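Local coordinates for protein sylvaticin (Pythium sylvaticum, PDB 2POS) that is a secreted alpha-elicitin-like protein that, like related elicitins, probably binds sterols or similar lipids in a hydrophobic core cavity, at residues F9-K14 with N67-I72; S25-A30 with K48-T53; L36-Y41 with L73-V78; E55-I60 with T87-S92. One frame throughout, in Å; residues are numbered along the deposited sequence.

Interaction 1: F9-K14 with N67-I72; sequences FTEFFK and NPNDCI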
loop_
_atom_site.group_PDB
_atom_site.type_symbol
_atom_site.label_atom_id
_atom_site.label_comp_id
_atom_site.label_asym_id
_atom_site.label_seq_id
_atom_site.Cartn_x
_atom_site.Cartn_y
_atom_site.Cartn_z
ATOM N N PHE A 9 -16.564 1.819 -1.120
ATOM C CA PHE A 9 -15.921 2.371 0.070
ATOM C C PHE A 9 -15.549 1.276 1.072
ATOM O O PHE A 9 -14.571 1.416 1.812
ATOM C CB PHE A 9 -16.793 3.446 0.737
ATOM C CG PHE A 9 -16.095 4.181 1.847
ATOM C CD1 PHE A 9 -15.246 5.243 1.568
ATOM C CD2 PHE A 9 -16.274 3.802 3.174
ATOM C CE1 PHE A 9 -14.591 5.919 2.590
ATOM C CE2 PHE A 9 -15.620 4.469 4.202
ATOM C CZ PHE A 9 -14.779 5.526 3.911
ATOM N N THR A 10 -16.323 0.188 1.079
ATOM C CA THR A 10 -16.088 -0.945 1.978
ATOM C C THR A 10 -14.684 -1.536 1.834
ATOM O O THR A 10 -14.167 -2.169 2.754
ATOM C CB THR A 10 -17.155 -2.059 1.807
ATOM O OG1 THR A 10 -17.273 -2.416 0.425
ATOM C CG2 THR A 10 -18.513 -1.595 2.329
ATOM N N GLU A 11 -14.056 -1.308 0.682
ATOM C CA GLU A 11 -12.683 -1.737 0.475
ATOM C C GLU A 11 -11.753 -1.129 1.528
ATOM O O GLU A 11 -10.816 -1.790 1.961
ATOM C CB GLU A 11 -12.220 -1.384 -0.939
ATOM C CG GLU A 11 -10.858 -1.942 -1.340
ATOM C CD GLU A 11 -10.859 -3.431 -1.664
ATOM O OE1 GLU A 11 -11.936 -4.052 -1.771
ATOM O OE2 GLU A 11 -9.755 -3.983 -1.825
ATOM N N PHE A 12 -12.006 0.116 1.943
ATOM C CA PHE A 12 -11.192 0.749 2.989
ATOM C C PHE A 12 -11.208 -0.090 4.258
ATOM O O PHE A 12 -10.180 -0.240 4.923
ATOM C CB PHE A 12 -11.690 2.158 3.348
ATOM C CG PHE A 12 -11.283 3.227 2.376
ATOM C CD1 PHE A 12 -12.200 3.728 1.458
ATOM C CD2 PHE A 12 -9.991 3.749 2.389
ATOM C CE1 PHE A 12 -11.839 4.733 0.561
ATOM C CE2 PHE A 12 -9.615 4.749 1.481
ATOM C CZ PHE A 12 -10.540 5.240 0.574
ATOM N N PHE A 13 -12.370 -0.647 4.591
ATOM C CA PHE A 13 -12.507 -1.375 5.853
ATOM C C PHE A 13 -11.630 -2.616 5.910
ATOM O O PHE A 13 -11.242 -3.061 6.994
ATOM C CB PHE A 13 -13.969 -1.726 6.151
ATOM C CG PHE A 13 -14.887 -0.522 6.244
ATOM C CD1 PHE A 13 -16.176 -0.586 5.721
ATOM C CD2 PHE A 13 -14.477 0.654 6.870
ATOM C CE1 PHE A 13 -17.033 0.508 5.801
ATOM C CE2 PHE A 13 -15.337 1.752 6.961
ATOM C CZ PHE A 13 -16.620 1.667 6.424
ATOM N N LYS A 14 -11.293 -3.168 4.740
ATOM C CA LYS A 14 -10.377 -4.309 4.671
ATOM C C LYS A 14 -9.004 -3.998 5.259
ATOM O O LYS A 14 -8.304 -4.909 5.698
ATOM C CB LYS A 14 -10.154 -4.744 3.223
ATOM C CG LYS A 14 -11.287 -5.478 2.565
ATOM C CD LYS A 14 -10.789 -5.901 1.188
ATOM C CE LYS A 14 -11.881 -6.507 0.361
ATOM N NZ LYS A 14 -11.329 -6.825 -0.987
ATOM N N ASN A 67 -6.392 -9.599 0.875
ATOM C CA ASN A 67 -7.027 -9.822 -0.426
ATOM C C ASN A 67 -7.658 -8.567 -1.027
ATOM O O ASN A 67 -8.864 -8.547 -1.286
ATOM C CB ASN A 67 -8.034 -10.969 -0.338
ATOM C CG ASN A 67 -7.369 -12.276 0.002
ATOM O OD1 ASN A 67 -6.339 -12.625 -0.583
ATOM N ND2 ASN A 67 -7.926 -12.998 0.967
ATOM N N PRO A 68 -6.840 -7.524 -1.266
ATOM C CA PRO A 68 -7.351 -6.290 -1.856
ATOM C C PRO A 68 -7.860 -6.542 -3.270
ATOM O O PRO A 68 -7.287 -7.361 -3.993
ATOM C CB PRO A 68 -6.115 -5.384 -1.897
ATOM C CG PRO A 68 -4.960 -6.313 -1.901
ATOM C CD PRO A 68 -5.386 -7.455 -1.036
ATOM N N ASN A 69 -8.934 -5.852 -3.642
ATOM C CA ASN A 69 -9.519 -5.991 -4.969
ATOM C C ASN A 69 -8.737 -5.218 -6.019
ATOM O O ASN A 69 -7.993 -4.295 -5.703
ATOM C CB ASN A 69 -10.988 -5.551 -4.952
ATOM C CG ASN A 69 -11.885 -6.563 -4.267
ATOM O OD1 ASN A 69 -11.531 -7.729 -4.134
ATOM N ND2 ASN A 69 -13.054 -6.117 -3.830
ATOM N N ASP A 70 -8.901 -5.646 -7.266
ATOM C CA ASP A 70 -8.312 -5.002 -8.417
ATOM C C ASP A 70 -9.264 -3.886 -8.844
ATOM O O ASP A 70 -10.142 -4.076 -9.691
ATOM C CB ASP A 70 -8.130 -6.049 -9.519
ATOM C CG ASP A 70 -7.276 -5.555 -10.682
ATOM O OD1 ASP A 70 -6.856 -4.384 -10.702
ATOM O OD2 ASP A 70 -7.020 -6.369 -11.593
ATOM N N CYS A 71 -9.097 -2.725 -8.220
ATOM C CA CYS A 71 -9.947 -1.561 -8.446
ATOM C C CYS A 71 -9.222 -0.331 -7.935
ATOM O O CYS A 71 -8.242 -0.450 -7.197
ATOM C CB CYS A 71 -11.292 -1.702 -7.717
ATOM S SG CYS A 71 -11.161 -2.078 -5.931
ATOM N N ILE A 72 -9.714 0.843 -8.324
ATOM C CA ILE A 72 -9.129 2.104 -7.893
ATOM C C ILE A 72 -9.781 2.574 -6.600
ATOM O O ILE A 72 -10.984 2.838 -6.554
ATOM C CB ILE A 72 -9.245 3.189 -9.003
ATOM C CG1 ILE A 72 -8.407 2.796 -10.234
ATOM C CG2 ILE A 72 -8.859 4.566 -8.464
ATOM C CD1 ILE A 72 -6.887 2.872 -10.029
HETATM O O HOH W 1 -7.831 -2.781 -3.334
#

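Interaction 2: S25-A30 with K48-T53; sequences SVCQDA and KLMCGT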
loop_
_atom_site.group_PDB
_atom_site.type_symbol
_atom_site.label_atom_id
_atom_site.label_comp_id
_atom_site.label_asym_id
_atom_site.label_seq_id
_atom_site.Cartn_x
_atom_site.Cartn_y
_atom_site.Cartn_z
ATOM N N SER A 25 3.736 1.245 10.957
ATOM C CA SER A 25 4.421 2.414 11.487
ATOM C C SER A 25 5.902 2.438 11.104
ATOM O O SER A 25 6.425 3.480 10.704
ATOM C CB SER A 25 4.251 2.477 13.009
ATOM O OG SER A 25 5.043 3.508 13.571
ATOM N N VAL A 26 6.578 1.296 11.221
ATOM C CA VAL A 26 8.010 1.233 10.907
ATOM C C VAL A 26 8.274 1.562 9.440
ATOM O O VAL A 26 9.178 2.336 9.126
ATOM C CB VAL A 26 8.644 -0.131 11.267
ATOM C CG1 VAL A 26 10.128 -0.159 10.866
ATOM C CG2 VAL A 26 8.486 -0.414 12.745
ATOM N N CYS A 27 7.469 0.987 8.548
ATOM C CA CYS A 27 7.635 1.214 7.117
ATOM C C CYS A 27 7.351 2.667 6.744
ATOM O O CYS A 27 8.133 3.282 6.014
ATOM C CB CYS A 27 6.738 0.267 6.316
ATOM S SG CYS A 27 6.897 0.446 4.522
ATOM N N GLN A 28 6.253 3.216 7.265
ATOM C CA GLN A 28 5.860 4.595 6.976
ATOM C C GLN A 28 6.888 5.593 7.500
ATOM O O GLN A 28 7.293 6.511 6.775
ATOM C CB GLN A 28 4.469 4.898 7.551
ATOM C CG GLN A 28 3.339 4.126 6.853
ATOM C CD GLN A 28 1.961 4.499 7.369
ATOM O OE1 GLN A 28 0.971 4.387 6.647
ATOM N NE2 GLN A 28 1.888 4.939 8.626
ATOM N N ASP A 29 7.340 5.392 8.735
ATOM C CA ASP A 29 8.342 6.284 9.326
ATOM C C ASP A 29 9.690 6.209 8.619
ATOM O O ASP A 29 10.361 7.227 8.460
ATOM C CB ASP A 29 8.522 5.992 10.818
ATOM C CG ASP A 29 7.307 6.385 11.649
ATOM O OD1 ASP A 29 6.356 6.982 11.100
ATOM O OD2 ASP A 29 7.305 6.097 12.863
ATOM N N ALA A 30 10.079 5.009 8.187
ATOM C CA ALA A 30 11.359 4.811 7.507
ATOM C C ALA A 30 11.378 5.441 6.120
ATOM O O ALA A 30 12.392 6.000 5.698
ATOM C CB ALA A 30 11.694 3.327 7.413
ATOM N N LYS A 48 12.871 3.532 -2.810
ATOM C CA LYS A 48 14.262 3.250 -2.453
ATOM C C LYS A 48 14.374 2.900 -0.975
ATOM O O LYS A 48 14.977 1.890 -0.603
ATOM C CB LYS A 48 15.130 4.482 -2.747
ATOM C CG LYS A 48 16.631 4.304 -2.512
ATOM C CD LYS A 48 17.396 3.989 -3.790
ATOM C CE LYS A 48 17.589 2.487 -3.975
ATOM N NZ LYS A 48 18.421 2.157 -5.168
ATOM N N LEU A 49 13.791 3.755 -0.142
ATOM C CA LEU A 49 13.792 3.553 1.300
ATOM C C LEU A 49 13.019 2.299 1.704
ATOM O O LEU A 49 13.497 1.515 2.514
ATOM C CB LEU A 49 13.238 4.789 2.007
ATOM C CG LEU A 49 14.200 5.983 2.075
ATOM C CD1 LEU A 49 13.449 7.291 2.283
ATOM C CD2 LEU A 49 15.232 5.769 3.179
ATOM N N MET A 50 11.841 2.103 1.111
ATOM C CA MET A 50 11.019 0.924 1.399
ATOM C C MET A 50 11.757 -0.368 1.074
ATOM O O MET A 50 11.724 -1.323 1.854
ATOM C CB MET A 50 9.721 0.969 0.591
ATOM C CG MET A 50 8.737 2.016 1.059
ATOM S SD MET A 50 7.313 2.130 -0.035
ATOM C CE MET A 50 6.407 0.664 0.445
ATOM N N CYS A 51 12.428 -0.384 -0.077
ATOM C CA CYS A 51 13.126 -1.577 -0.552
ATOM C C CYS A 51 14.297 -1.995 0.343
ATOM O O CYS A 51 14.740 -3.135 0.275
ATOM C CB CYS A 51 13.580 -1.391 -2.003
ATOM S SG CYS A 51 12.180 -1.293 -3.158
ATOM N N GLY A 52 14.786 -1.073 1.168
ATOM C CA GLY A 52 15.827 -1.390 2.145
ATOM C C GLY A 52 15.331 -1.557 3.574
ATOM O O GLY A 52 16.131 -1.596 4.515
ATOM N N THR A 53 14.013 -1.666 3.740
ATOM C CA THR A 53 13.393 -1.776 5.061
ATOM C C THR A 53 12.624 -3.094 5.136
ATOM O O THR A 53 11.611 -3.272 4.448
ATOM C CB THR A 53 12.461 -0.568 5.333
ATOM O OG1 THR A 53 13.194 0.655 5.166
ATOM C CG2 THR A 53 11.867 -0.613 6.748
#

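Interaction 3: L36-Y41 with L73-V78; sequences LPPAGY and LVFGDV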
loop_
_atom_site.group_PDB
_atom_site.type_symbol
_atom_site.label_atom_id
_atom_site.label_comp_id
_atom_site.label_asym_id
_atom_site.label_seq_id
_atom_site.Cartn_x
_atom_site.Cartn_y
_atom_site.Cartn_z
ATOM N N LEU A 36 -1.824 4.549 5.505
ATOM C CA LEU A 36 -2.989 5.023 6.261
ATOM C C LEU A 36 -2.717 6.386 6.913
ATOM O O LEU A 36 -1.919 6.477 7.846
ATOM C CB LEU A 36 -3.402 4.017 7.344
ATOM C CG LEU A 36 -3.796 2.590 6.955
ATOM C CD1 LEU A 36 -4.145 1.796 8.200
ATOM C CD2 LEU A 36 -4.949 2.581 5.976
ATOM N N PRO A 37 -3.359 7.458 6.416
ATOM C CA PRO A 37 -4.215 7.537 5.235
ATOM C C PRO A 37 -3.377 7.348 3.973
ATOM O O PRO A 37 -2.191 7.670 3.978
ATOM C CB PRO A 37 -4.761 8.975 5.275
ATOM C CG PRO A 37 -4.373 9.534 6.579
ATOM C CD PRO A 37 -3.208 8.765 7.080
ATOM N N PRO A 38 -3.985 6.840 2.892
ATOM C CA PRO A 38 -3.175 6.553 1.702
ATOM C C PRO A 38 -2.677 7.802 0.975
ATOM O O PRO A 38 -3.478 8.680 0.623
ATOM C CB PRO A 38 -4.129 5.748 0.814
ATOM C CG PRO A 38 -5.487 6.196 1.222
ATOM C CD PRO A 38 -5.400 6.482 2.703
ATOM N N ALA A 39 -1.362 7.870 0.756
ATOM C CA ALA A 39 -0.754 8.926 -0.055
ATOM C C ALA A 39 -0.748 8.588 -1.543
ATOM O O ALA A 39 -0.527 9.473 -2.380
ATOM C CB ALA A 39 0.658 9.204 0.416
ATOM N N GLY A 40 -0.976 7.314 -1.864
ATOM C CA GLY A 40 -0.894 6.841 -3.246
ATOM C C GLY A 40 0.273 5.897 -3.457
ATOM O O GLY A 40 0.642 5.142 -2.554
ATOM N N TYR A 41 0.853 5.925 -4.653
ATOM C CA TYR A 41 1.999 5.074 -4.940
ATOM C C TYR A 41 3.257 5.723 -4.400
ATOM O O TYR A 41 3.375 6.951 -4.442
ATOM C CB TYR A 41 2.150 4.820 -6.443
ATOM C CG TYR A 41 0.962 4.117 -7.052
ATOM C CD1 TYR A 41 0.050 4.818 -7.829
ATOM C CD2 TYR A 41 0.745 2.759 -6.829
ATOM C CE1 TYR A 41 -1.049 4.179 -8.384
ATOM C CE2 TYR A 41 -0.349 2.104 -7.378
ATOM C CZ TYR A 41 -1.240 2.822 -8.155
ATOM O OH TYR A 41 -2.325 2.186 -8.704
ATOM N N LEU A 73 -8.967 2.639 -5.550
ATOM C CA LEU A 73 -9.357 3.216 -4.271
ATOM C C LEU A 73 -9.192 4.731 -4.336
ATOM O O LEU A 73 -8.103 5.231 -4.627
ATOM C CB LEU A 73 -8.483 2.628 -3.162
ATOM C CG LEU A 73 -8.853 2.880 -1.699
ATOM C CD1 LEU A 73 -10.176 2.201 -1.360
ATOM C CD2 LEU A 73 -7.748 2.366 -0.801
ATOM N N VAL A 74 -10.290 5.439 -4.075
ATOM C CA VAL A 74 -10.342 6.895 -4.167
ATOM C C VAL A 74 -10.402 7.490 -2.765
ATOM O O VAL A 74 -11.359 7.249 -2.032
ATOM C CB VAL A 74 -11.583 7.350 -4.979
ATOM C CG1 VAL A 74 -11.694 8.877 -5.010
ATOM C CG2 VAL A 74 -11.520 6.797 -6.386
ATOM N N PHE A 75 -9.383 8.271 -2.416
ATOM C CA PHE A 75 -9.306 8.941 -1.118
ATOM C C PHE A 75 -9.007 10.418 -1.355
ATOM O O PHE A 75 -7.845 10.825 -1.438
ATOM C CB PHE A 75 -8.237 8.278 -0.229
ATOM C CG PHE A 75 -8.177 8.836 1.165
ATOM C CD1 PHE A 75 -9.112 8.459 2.116
ATOM C CD2 PHE A 75 -7.188 9.740 1.523
ATOM C CE1 PHE A 75 -9.066 8.979 3.404
ATOM C CE2 PHE A 75 -7.132 10.267 2.806
ATOM C CZ PHE A 75 -8.073 9.888 3.747
ATOM N N GLY A 76 -10.063 11.222 -1.481
ATOM C CA GLY A 76 -9.909 12.598 -1.964
ATOM C C GLY A 76 -9.365 12.591 -3.382
ATOM O O GLY A 76 -9.921 11.931 -4.261
ATOM N N ASP A 77 -8.263 13.303 -3.602
ATOM C CA ASP A 77 -7.593 13.332 -4.900
ATOM C C ASP A 77 -6.620 12.174 -5.100
ATOM O O ASP A 77 -6.070 11.998 -6.194
ATOM C CB ASP A 77 -6.878 14.669 -5.091
ATOM C CG ASP A 77 -7.836 15.786 -5.392
ATOM O OD1 ASP A 77 -9.030 15.480 -5.605
ATOM O OD2 ASP A 77 -7.411 16.963 -5.422
ATOM N N VAL A 78 -6.415 11.392 -4.042
ATOM C CA VAL A 78 -5.533 10.230 -4.097
ATOM C C VAL A 78 -6.277 9.065 -4.734
ATOM O O VAL A 78 -7.399 8.734 -4.335
ATOM C CB VAL A 78 -5.009 9.837 -2.696
ATOM C CG1 VAL A 78 -4.208 8.525 -2.758
ATOM C CG2 VAL A 78 -4.164 10.964 -2.118
#

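Interaction 4: E55-I60 with T87-S92; sequences ECFTLI and TEFEPS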
loop_
_atom_site.group_PDB
_atom_site.type_symbol
_atom_site.label_atom_id
_atom_site.label_comp_id
_atom_site.label_asym_id
_atom_site.label_seq_id
_atom_site.Cartn_x
_atom_site.Cartn_y
_atom_site.Cartn_z
ATOM N N GLU A 55 10.654 -4.278 7.236
ATOM C CA GLU A 55 9.273 -4.102 7.682
ATOM C C GLU A 55 8.327 -3.685 6.560
ATOM O O GLU A 55 7.126 -3.961 6.625
ATOM C CB GLU A 55 9.206 -3.107 8.834
ATOM C CG GLU A 55 9.788 -3.660 10.141
ATOM C CD GLU A 55 11.292 -3.448 10.295
ATOM O OE1 GLU A 55 11.970 -2.956 9.359
ATOM O OE2 GLU A 55 11.802 -3.779 11.387
ATOM N N CYS A 56 8.861 -3.019 5.538
ATOM C CA CYS A 56 8.046 -2.696 4.360
ATOM C C CYS A 56 7.631 -3.952 3.597
ATOM O O CYS A 56 6.500 -4.052 3.132
ATOM C CB CYS A 56 8.751 -1.694 3.453
ATOM S SG CYS A 56 8.852 -0.053 4.179
ATOM N N PHE A 57 8.528 -4.927 3.502
ATOM C CA PHE A 57 8.176 -6.225 2.914
ATOM C C PHE A 57 7.130 -6.943 3.764
ATOM O O PHE A 57 6.189 -7.531 3.235
ATOM C CB PHE A 57 9.419 -7.096 2.732
ATOM C CG PHE A 57 10.365 -6.572 1.691
ATOM C CD1 PHE A 57 11.287 -5.577 2.007
ATOM C CD2 PHE A 57 10.325 -7.062 0.388
ATOM C CE1 PHE A 57 12.159 -5.076 1.043
ATOM C CE2 PHE A 57 11.205 -6.569 -0.583
ATOM C CZ PHE A 57 12.117 -5.579 -0.254
ATOM N N THR A 58 7.301 -6.884 5.084
ATOM C CA THR A 58 6.322 -7.439 6.014
ATOM C C THR A 58 4.964 -6.765 5.830
ATOM O O THR A 58 3.928 -7.441 5.766
ATOM C CB THR A 58 6.800 -7.294 7.477
ATOM O OG1 THR A 58 8.086 -7.918 7.602
ATOM C CG2 THR A 58 5.817 -7.953 8.455
ATOM N N LEU A 59 4.975 -5.439 5.736
ATOM C CA LEU A 59 3.748 -4.688 5.539
ATOM C C LEU A 59 3.064 -5.081 4.235
ATOM O O LEU A 59 1.859 -5.342 4.214
ATOM C CB LEU A 59 4.019 -3.179 5.551
ATOM C CG LEU A 59 2.808 -2.306 5.214
ATOM C CD1 LEU A 59 1.668 -2.513 6.206
ATOM C CD2 LEU A 59 3.211 -0.835 5.159
ATOM N N ILE A 60 3.828 -5.115 3.147
ATOM C CA ILE A 60 3.271 -5.467 1.843
ATOM C C ILE A 60 2.645 -6.864 1.846
ATOM O O ILE A 60 1.551 -7.059 1.312
ATOM C CB ILE A 60 4.325 -5.271 0.707
ATOM C CG1 ILE A 60 4.594 -3.768 0.491
ATOM C CG2 ILE A 60 3.921 -6.019 -0.580
ATOM C CD1 ILE A 60 3.459 -2.939 -0.110
ATOM N N THR A 87 1.319 -6.179 -5.439
ATOM C CA THR A 87 1.775 -7.250 -6.322
ATOM C C THR A 87 3.076 -6.841 -7.006
ATOM O O THR A 87 3.992 -7.656 -7.153
ATOM C CB THR A 87 0.701 -7.609 -7.359
ATOM O OG1 THR A 87 -0.506 -7.981 -6.682
ATOM C CG2 THR A 87 1.153 -8.773 -8.227
ATOM N N GLU A 88 3.164 -5.570 -7.391
ATOM C CA GLU A 88 4.334 -5.070 -8.104
ATOM C C GLU A 88 5.488 -4.641 -7.203
ATOM O O GLU A 88 6.596 -4.399 -7.696
ATOM C CB GLU A 88 3.937 -3.931 -9.044
ATOM C CG GLU A 88 3.060 -4.404 -10.203
ATOM C CD GLU A 88 2.857 -3.360 -11.276
ATOM O OE1 GLU A 88 3.009 -2.149 -10.990
ATOM O OE2 GLU A 88 2.535 -3.763 -12.419
ATOM N N PHE A 89 5.243 -4.553 -5.894
ATOM C CA PHE A 89 6.244 -4.017 -4.975
ATOM C C PHE A 89 7.586 -4.755 -5.019
ATOM O O PHE A 89 8.621 -4.141 -5.284
ATOM C CB PHE A 89 5.716 -3.945 -3.532
ATOM C CG PHE A 89 6.766 -3.522 -2.539
ATOM C CD1 PHE A 89 7.182 -2.196 -2.468
ATOM C CD2 PHE A 89 7.374 -4.464 -1.712
ATOM C CE1 PHE A 89 8.173 -1.810 -1.566
ATOM C CE2 PHE A 89 8.365 -4.085 -0.814
ATOM C CZ PHE A 89 8.762 -2.757 -0.746
ATOM N N GLU A 90 7.582 -6.060 -4.763
ATOM C CA GLU A 90 8.853 -6.795 -4.668
ATOM C C GLU A 90 9.710 -6.675 -5.944
ATOM O O GLU A 90 10.882 -6.298 -5.857
ATOM C CB GLU A 90 8.632 -8.257 -4.290
ATOM C CG GLU A 90 8.391 -8.510 -2.822
ATOM C CD GLU A 90 8.559 -9.982 -2.474
ATOM O OE1 GLU A 90 7.536 -10.682 -2.343
ATOM O OE2 GLU A 90 9.717 -10.445 -2.368
ATOM N N PRO A 91 9.132 -6.976 -7.132
ATOM C CA PRO A 91 9.931 -6.790 -8.353
ATOM C C PRO A 91 10.382 -5.346 -8.605
ATOM O O PRO A 91 11.379 -5.137 -9.291
ATOM C CB PRO A 91 8.997 -7.252 -9.486
ATOM C CG PRO A 91 7.893 -7.977 -8.835
ATOM C CD PRO A 91 7.795 -7.524 -7.418
ATOM N N SER A 92 9.666 -4.365 -8.057
ATOM C CA SER A 92 10.010 -2.953 -8.279
ATOM C C SER A 92 11.303 -2.579 -7.550
ATOM O O SER A 92 11.910 -1.549 -7.849
ATOM C CB SER A 92 8.867 -2.020 -7.871
ATOM O OG SER A 92 8.829 -1.796 -6.468
#

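Interaction 1: F9-K14 with N67-I72
Two flat groups, the Glu11 carboxylate and the Asn69 side-chain amide, cross obliquely, with their planes 35° apart, and Lys14 NZ on OE1 and Asn69 N on OE2 both come from above the carboxylate plane. Here, in the elicitin fold, the short helix 10-13 is joined by polar contacts to the irregular chain between helix 54-64 and strand 73-75. Asn69 N donates to Glu11 OE2 over 2.7 Å in a nearly straight bond (168°), and the other oxygen, OE1, takes the ammonium of Lys14 in a salt bridge of 2.9 Å from NZ. Glu11 CG stands anti to its backbone N and the chain bends at chi2, which carries the buried carboxylate across to the loop. Lys14, extended beyond CG, gives NZ to the backbone O of Asn67 at 3.0 Å. The ammonium thus ties the carboxylate to Asn67, the first residue past the preceding helix to leave helical angles, with positive phi, and its charge probably helps keep Glu11 ionised. Next along the loop, Asp70 centres an inverse gamma turn, and Cys71 is disulfide-bonded to Cys7. A water lies 2.7 Å from Glu11 OE2 and 2.8 Å from Asn69 O and can donate to either, though it has more acceptors in reach than protons.

Interaction 2: S25-A30 with K48-T53
Ala30 is the centre of this small interface, which holds no hydrogen bond from one segment to the other. Its CB meets the side chain of Thr53 at both branches, lying 3.8 Å from OG1 and 4.0 Å from CG2. The carbonyl of the same residue is met by the isobutyl tip of Leu49, with CD1 and CD2 both 3.8 Å from Ala30 O. On the buried side, Met50 bends at chi3 (76°) so that its terminal CE touches Cys27 SG at 4.1 Å. A second shell fixes these groups. Thr53 OG1 donates to Leu49 O over 2.8 Å, from above the carbonyl plane, and Gly52 N donates to the same oxygen, which is therefore held by two bonds. Thr53 occupies the N-cap position of the next helix, yet makes no capping bond: its hydroxyl turns back to the helix just ended, a bond that fixes chi1 and so sets both branches against Ala30 CB. Further out, Trp33 and Pro42 pack on Met50, while disulfides join Cys27 to Cys56 and Cys51 to Cys93. In the all-helical, disulfide-rich part of the elicitin fold, the contact thus sets helix 22-31 against the C-terminal turn of helix 44-51, with helix 54-64 touching both through Cys27, Val26 and Met50.

Interaction 3: L36-Y41 with L73-V78
Pro38 and Phe75 cross at about a right angle, so that CD of the pyrrolidine ring sits over one phenyl face, toward its rim. This CD lies 4.0 Å from the ring centroid, only 14° off the normal, which makes a CH-pi contact, and Pro38 CG rests against Phe75 CB at 3.7 Å. Phe75 has CG anti to the backbone N (chi1 -175°), the setting that turns the ring toward the two prolines. Beside it, CB of Pro37, the residue that follows a cis peptide bond, approaches CE2 of the same phenyl ring obliquely at 3.7 Å. The two strands 73-75 and 78-80 form a tight beta hairpin, closed by a type II' turn from Phe75 to Val78 with Gly76 at its positive-phi corner, and the facing loop is consistent with the omega loop that, with such a hairpin, makes the beak-like motif of elicitins. Val78 carries the rest of the contact: CG1, anti to its own backbone N, nestles against the loop backbone, 3.5 Å from Pro38 O and 3.6 Å from Gly40 N, while CG2 lies 3.6 Å from the same Pro38 oxygen. Beyond, Gly40 O accepts from Trp33 NE1, and Tyr41 OH is hydrogen-bonded to Asn81 N.

Interaction 4: E55-I60 with T87-S92
Cys56, the first residue of 55-60 to take part, offers CB to the tip of Phe89, 4.3 Å from CZ. Phe57 follows with the main aromatic contact. The edge of Phe89 points at its face in a T-shaped (edge-to-face) pair, centroids 5.1 Å apart and planes at 65°, with Phe89 CE2 lying 3.8 Å from Phe57 CD2. At the rim of the Phe57 ring, near its plane, comes the aliphatic part of Glu90, whose CG is 4.0 Å from CD2. The two helices run nearly antiparallel, at 154° with segment axes 10.4 Å apart, as neighbouring helices of the elicitin bundle, and Phe89 reaches across between them, with CG anti to its backbone N. One turn on from Cys56, Ile60 covers a face of that phenyl ring: its CG1 stands 3.9 Å from the centroid, 22° off the normal, in a CH-pi contact. Leu47 and Met50 of helix 44-51 also pack on Phe89, so the ring is buried between helices 54-64 and 44-51 and its own. Past it the helix is kinked at Pro91, which has no N-H to give to the turn before, and Ser92 OG donates to Phe89 O over 2.6 Å, in the carbonyl plane and on a lone pair.

The four contacts fall into two pairs. Interactions 1 and 3 touch through Phe12, whose CZ lies 3.4 Å from Val74 O, so the short N-terminal helix backs the hairpin strand. Interactions 2 and 4, with centres 10 Å apart, are welded by the disulfide between Cys27 SG and Cys56 SG. Gln28 OE1 lies 3.0 Å from Leu36 N, a probable hydrogen bond linking interaction 2 to interaction 3. Interactions 1 and 2 sit on opposite sides of the chain's centre, their centres about 23 Å apart. A bound nickel ion lies about 11 Å from the side chain of Cys71 in interaction 1.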